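Local coordinates for protein salicylate 5-hydroxylase, large oxygenase component (Ralstonia sp., PDB 7C8Z) that hydroxylates salicylate at ring position 5 to give gentisate, as the iron- and [2Fe-2S]-containing oxygenase component of a multicomponent NADH-dependent system, at residues Arg407-Asp419 / Met423-Tyr435. Numbering follows the deposited sequence.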
# COMPACT_ATOMS: atom_id res chain seq x y z
N ARG A 407 -6.18 17.38 24.73
CA ARG A 407 -4.86 17.86 25.09
C ARG A 407 -4.19 16.85 26.00
O ARG A 407 -4.86 16.12 26.75
CB ARG A 407 -4.92 19.24 25.78
CG ARG A 407 -5.32 19.20 27.26
CD ARG A 407 -6.79 18.86 27.44
NE ARG A 407 -7.18 18.75 28.84
CZ ARG A 407 -6.89 17.72 29.62
NH1 ARG A 407 -6.19 16.69 29.15
NH2 ARG A 407 -7.29 17.71 30.89
N THR A 408 -2.86 16.80 25.94
CA THR A 408 -2.12 15.98 26.88
C THR A 408 -1.91 16.75 28.18
O THR A 408 -2.20 17.95 28.28
CB THR A 408 -0.77 15.56 26.29
OG1 THR A 408 0.09 16.70 26.20
CG2 THR A 408 -0.95 14.95 24.90
N VAL A 409 -1.41 16.05 29.18
CA VAL A 409 -1.13 16.64 30.49
C VAL A 409 0.32 16.29 30.81
O VAL A 409 0.61 15.15 31.21
CB VAL A 409 -2.08 16.14 31.58
CG1 VAL A 409 -1.84 16.90 32.88
CG2 VAL A 409 -3.53 16.26 31.14
N ILE A 410 1.22 17.24 30.63
CA ILE A 410 2.60 17.02 31.03
C ILE A 410 2.87 17.93 32.22
O ILE A 410 3.50 18.99 32.09
CB ILE A 410 3.57 17.29 29.86
CG1 ILE A 410 3.13 18.52 29.06
CG2 ILE A 410 3.63 16.09 28.94
CD1 ILE A 410 4.17 19.00 28.07
N GLU A 411 2.41 17.50 33.39
CA GLU A 411 2.48 18.30 34.60
C GLU A 411 3.36 17.65 35.66
O GLU A 411 3.40 18.13 36.80
CB GLU A 411 1.08 18.56 35.16
CG GLU A 411 0.29 19.58 34.37
CD GLU A 411 -1.10 19.80 34.92
OE1 GLU A 411 -1.36 19.34 36.06
OE2 GLU A 411 -1.93 20.41 34.22
N MET A 412 4.06 16.58 35.31
CA MET A 412 4.90 15.90 36.28
C MET A 412 6.08 16.80 36.62
O MET A 412 6.74 17.33 35.73
CB MET A 412 5.38 14.56 35.73
CG MET A 412 6.12 13.74 36.74
SD MET A 412 5.13 13.69 38.24
CE MET A 412 5.47 12.03 38.77
N GLY A 413 6.33 16.96 37.92
CA GLY A 413 7.29 17.95 38.37
C GLY A 413 6.76 19.37 38.35
O GLY A 413 7.56 20.30 38.49
N GLY A 414 5.46 19.56 38.19
CA GLY A 414 4.90 20.90 38.21
C GLY A 414 4.78 21.53 36.84
O GLY A 414 4.65 20.85 35.83
N HIS A 415 4.83 22.86 36.82
CA HIS A 415 4.82 23.64 35.59
C HIS A 415 6.18 24.27 35.30
O HIS A 415 6.32 24.98 34.30
CB HIS A 415 3.75 24.74 35.66
CG HIS A 415 2.40 24.24 36.10
ND1 HIS A 415 1.35 24.10 35.23
CD2 HIS A 415 1.94 23.87 37.32
CE1 HIS A 415 0.29 23.65 35.89
NE2 HIS A 415 0.63 23.51 37.16
N GLU A 416 7.17 24.02 36.15
CA GLU A 416 8.48 24.64 36.02
C GLU A 416 9.23 24.07 34.82
O GLU A 416 9.09 22.90 34.46
CB GLU A 416 9.28 24.42 37.30
CG GLU A 416 10.71 24.95 37.30
CD GLU A 416 11.69 23.99 37.95
OE1 GLU A 416 11.96 22.91 37.38
OE2 GLU A 416 12.20 24.31 39.05
N ILE A 417 10.02 24.94 34.18
CA ILE A 417 10.93 24.56 33.10
C ILE A 417 12.34 24.87 33.58
O ILE A 417 12.70 26.04 33.73
CB ILE A 417 10.61 25.31 31.80
CG1 ILE A 417 9.18 24.99 31.34
CG2 ILE A 417 11.63 24.97 30.73
CD1 ILE A 417 8.72 25.82 30.15
N GLY A 418 13.14 23.83 33.81
CA GLY A 418 14.51 24.05 34.25
C GLY A 418 15.27 22.79 34.61
O GLY A 418 14.67 21.73 34.81
N ASP A 419 16.59 22.90 34.72
CA ASP A 419 17.43 21.76 35.07
C ASP A 419 17.09 21.23 36.45
O ASP A 419 16.95 21.99 37.41
CB ASP A 419 18.91 22.15 35.01
CG ASP A 419 19.33 22.69 33.65
OD1 ASP A 419 18.46 22.90 32.78
OD2 ASP A 419 20.55 22.89 33.44
N MET A 423 14.81 12.38 38.12
CA MET A 423 14.25 12.02 36.82
C MET A 423 12.75 12.24 36.84
O MET A 423 12.07 11.97 35.85
CB MET A 423 14.36 10.53 36.51
CG MET A 423 14.31 9.58 37.68
SD MET A 423 14.32 7.91 36.91
CE MET A 423 14.64 6.95 38.42
N VAL A 424 12.21 12.73 37.94
CA VAL A 424 10.77 12.64 38.11
C VAL A 424 10.13 13.95 37.67
O VAL A 424 9.55 14.67 38.49
CB VAL A 424 10.40 12.31 39.56
CG1 VAL A 424 9.00 11.74 39.63
CG2 VAL A 424 11.43 11.35 40.18
N THR A 425 10.20 14.24 36.38
CA THR A 425 9.66 15.50 35.90
C THR A 425 9.48 15.40 34.40
O THR A 425 10.20 14.66 33.72
CB THR A 425 10.57 16.67 36.28
OG1 THR A 425 10.14 17.85 35.58
CG2 THR A 425 12.03 16.37 35.92
N GLU A 426 8.50 16.14 33.89
CA GLU A 426 8.31 16.29 32.46
C GLU A 426 8.81 17.65 31.97
O GLU A 426 8.31 18.17 30.96
CB GLU A 426 6.84 16.07 32.10
CG GLU A 426 6.37 14.66 32.39
CD GLU A 426 4.93 14.42 32.00
OE1 GLU A 426 4.70 13.88 30.89
OE2 GLU A 426 4.03 14.76 32.79
N THR A 427 9.80 18.22 32.65
CA THR A 427 10.21 19.59 32.38
C THR A 427 10.87 19.73 31.01
O THR A 427 10.78 20.80 30.40
CB THR A 427 11.16 20.08 33.47
OG1 THR A 427 11.57 21.43 33.19
CG2 THR A 427 12.38 19.19 33.57
N LEU A 428 11.51 18.67 30.50
CA LEU A 428 12.13 18.77 29.18
C LEU A 428 11.07 18.91 28.09
O LEU A 428 11.26 19.67 27.13
CB LEU A 428 13.01 17.56 28.92
CG LEU A 428 14.15 17.30 29.90
CD1 LEU A 428 15.05 16.17 29.40
CD2 LEU A 428 14.95 18.56 30.11
N ILE A 429 9.95 18.21 28.23
CA ILE A 429 8.87 18.35 27.27
C ILE A 429 8.20 19.71 27.39
O ILE A 429 7.84 20.34 26.39
CB ILE A 429 7.87 17.19 27.44
CG1 ILE A 429 8.61 15.86 27.47
CG2 ILE A 429 6.84 17.21 26.32
CD1 ILE A 429 7.73 14.65 27.67
N ARG A 430 8.03 20.19 28.63
CA ARG A 430 7.45 21.51 28.82
C ARG A 430 8.34 22.59 28.21
O ARG A 430 7.84 23.54 27.59
CB ARG A 430 7.23 21.77 30.32
CG ARG A 430 6.02 21.01 30.86
CD ARG A 430 5.71 21.31 32.32
NE ARG A 430 6.87 21.25 33.20
CZ ARG A 430 7.11 20.24 34.03
NH1 ARG A 430 6.28 19.20 34.07
NH2 ARG A 430 8.18 20.26 34.81
N GLY A 431 9.66 22.45 28.33
CA GLY A 431 10.55 23.39 27.69
C GLY A 431 10.53 23.27 26.18
O GLY A 431 10.56 24.27 25.46
N MET A 432 10.51 22.03 25.68
CA MET A 432 10.38 21.80 24.25
C MET A 432 9.18 22.54 23.69
O MET A 432 9.28 23.25 22.69
CB MET A 432 10.27 20.30 23.98
CG MET A 432 9.97 19.93 22.53
SD MET A 432 10.04 18.15 22.24
CE MET A 432 8.81 17.97 20.95
N TYR A 433 8.04 22.43 24.36
CA TYR A 433 6.84 23.05 23.81
C TYR A 433 6.75 24.54 24.12
O TYR A 433 6.07 25.26 23.38
CB TYR A 433 5.61 22.29 24.27
CG TYR A 433 5.45 21.06 23.42
CD1 TYR A 433 4.92 21.14 22.13
CD2 TYR A 433 5.88 19.81 23.87
CE1 TYR A 433 4.79 20.03 21.33
CE2 TYR A 433 5.75 18.69 23.08
CZ TYR A 433 5.21 18.80 21.81
OH TYR A 433 5.09 17.68 21.02
N ASP A 434 7.43 25.03 25.15
CA ASP A 434 7.65 26.48 25.26
C ASP A 434 8.36 27.00 24.02
O ASP A 434 7.89 27.95 23.36
CB ASP A 434 8.45 26.78 26.53
CG ASP A 434 8.81 28.25 26.67
OD1 ASP A 434 7.94 29.04 27.08
OD2 ASP A 434 9.97 28.61 26.38
N TYR A 435 9.49 26.38 23.67
CA TYR A 435 10.21 26.75 22.45
C TYR A 435 9.34 26.60 21.22
O TYR A 435 9.39 27.42 20.30
CB TYR A 435 11.48 25.91 22.33
CG TYR A 435 12.35 26.26 21.14
CD1 TYR A 435 13.22 27.33 21.20
CD2 TYR A 435 12.30 25.51 19.97
CE1 TYR A 435 14.02 27.66 20.12
CE2 TYR A 435 13.10 25.83 18.89
CZ TYR A 435 13.96 26.91 18.97
OH TYR A 435 14.76 27.25 17.91
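R430 runs its guanidinium into the loop 410-416, with the carbonyl carbon of G414 over the centre of one face. The start of its own helix, E426 C and T427 CA, lies over the rim of the opposite face. Backbone carbonyls hold its edge. R430 NE and NH2 both grip E416 O side-on, NH2 at 2.8 Å, and NH1 points almost straight at M412 O. A bend at chi3 (-48°) turns the planar group back toward these oxygens. M412 O also accepts from E426 N, at 2.8 Å, and its two donors arrive from opposite faces of the carbonyl plane. The side chain of E426, the N-cap residue of helix 427-440, is extended beyond CG and crosses I410 at a slant. E426 OE2 takes the M412 N-H through its anti lone pair, at 3.1 Å; E426 OE1 makes a salt bridge to R113 of the second subunit. T427 OG1 donates to E416 O and accepts from G418 N, 2.9 Å away. I417 CG2 lies 3.6 Å from G431 CA, and I410 CD1 meets I429 CG2. This is a loop packed on the start of the helix that follows it, pinned by a buried arginine, in a Rieske oxygenase catalytic domain at its subunit interface.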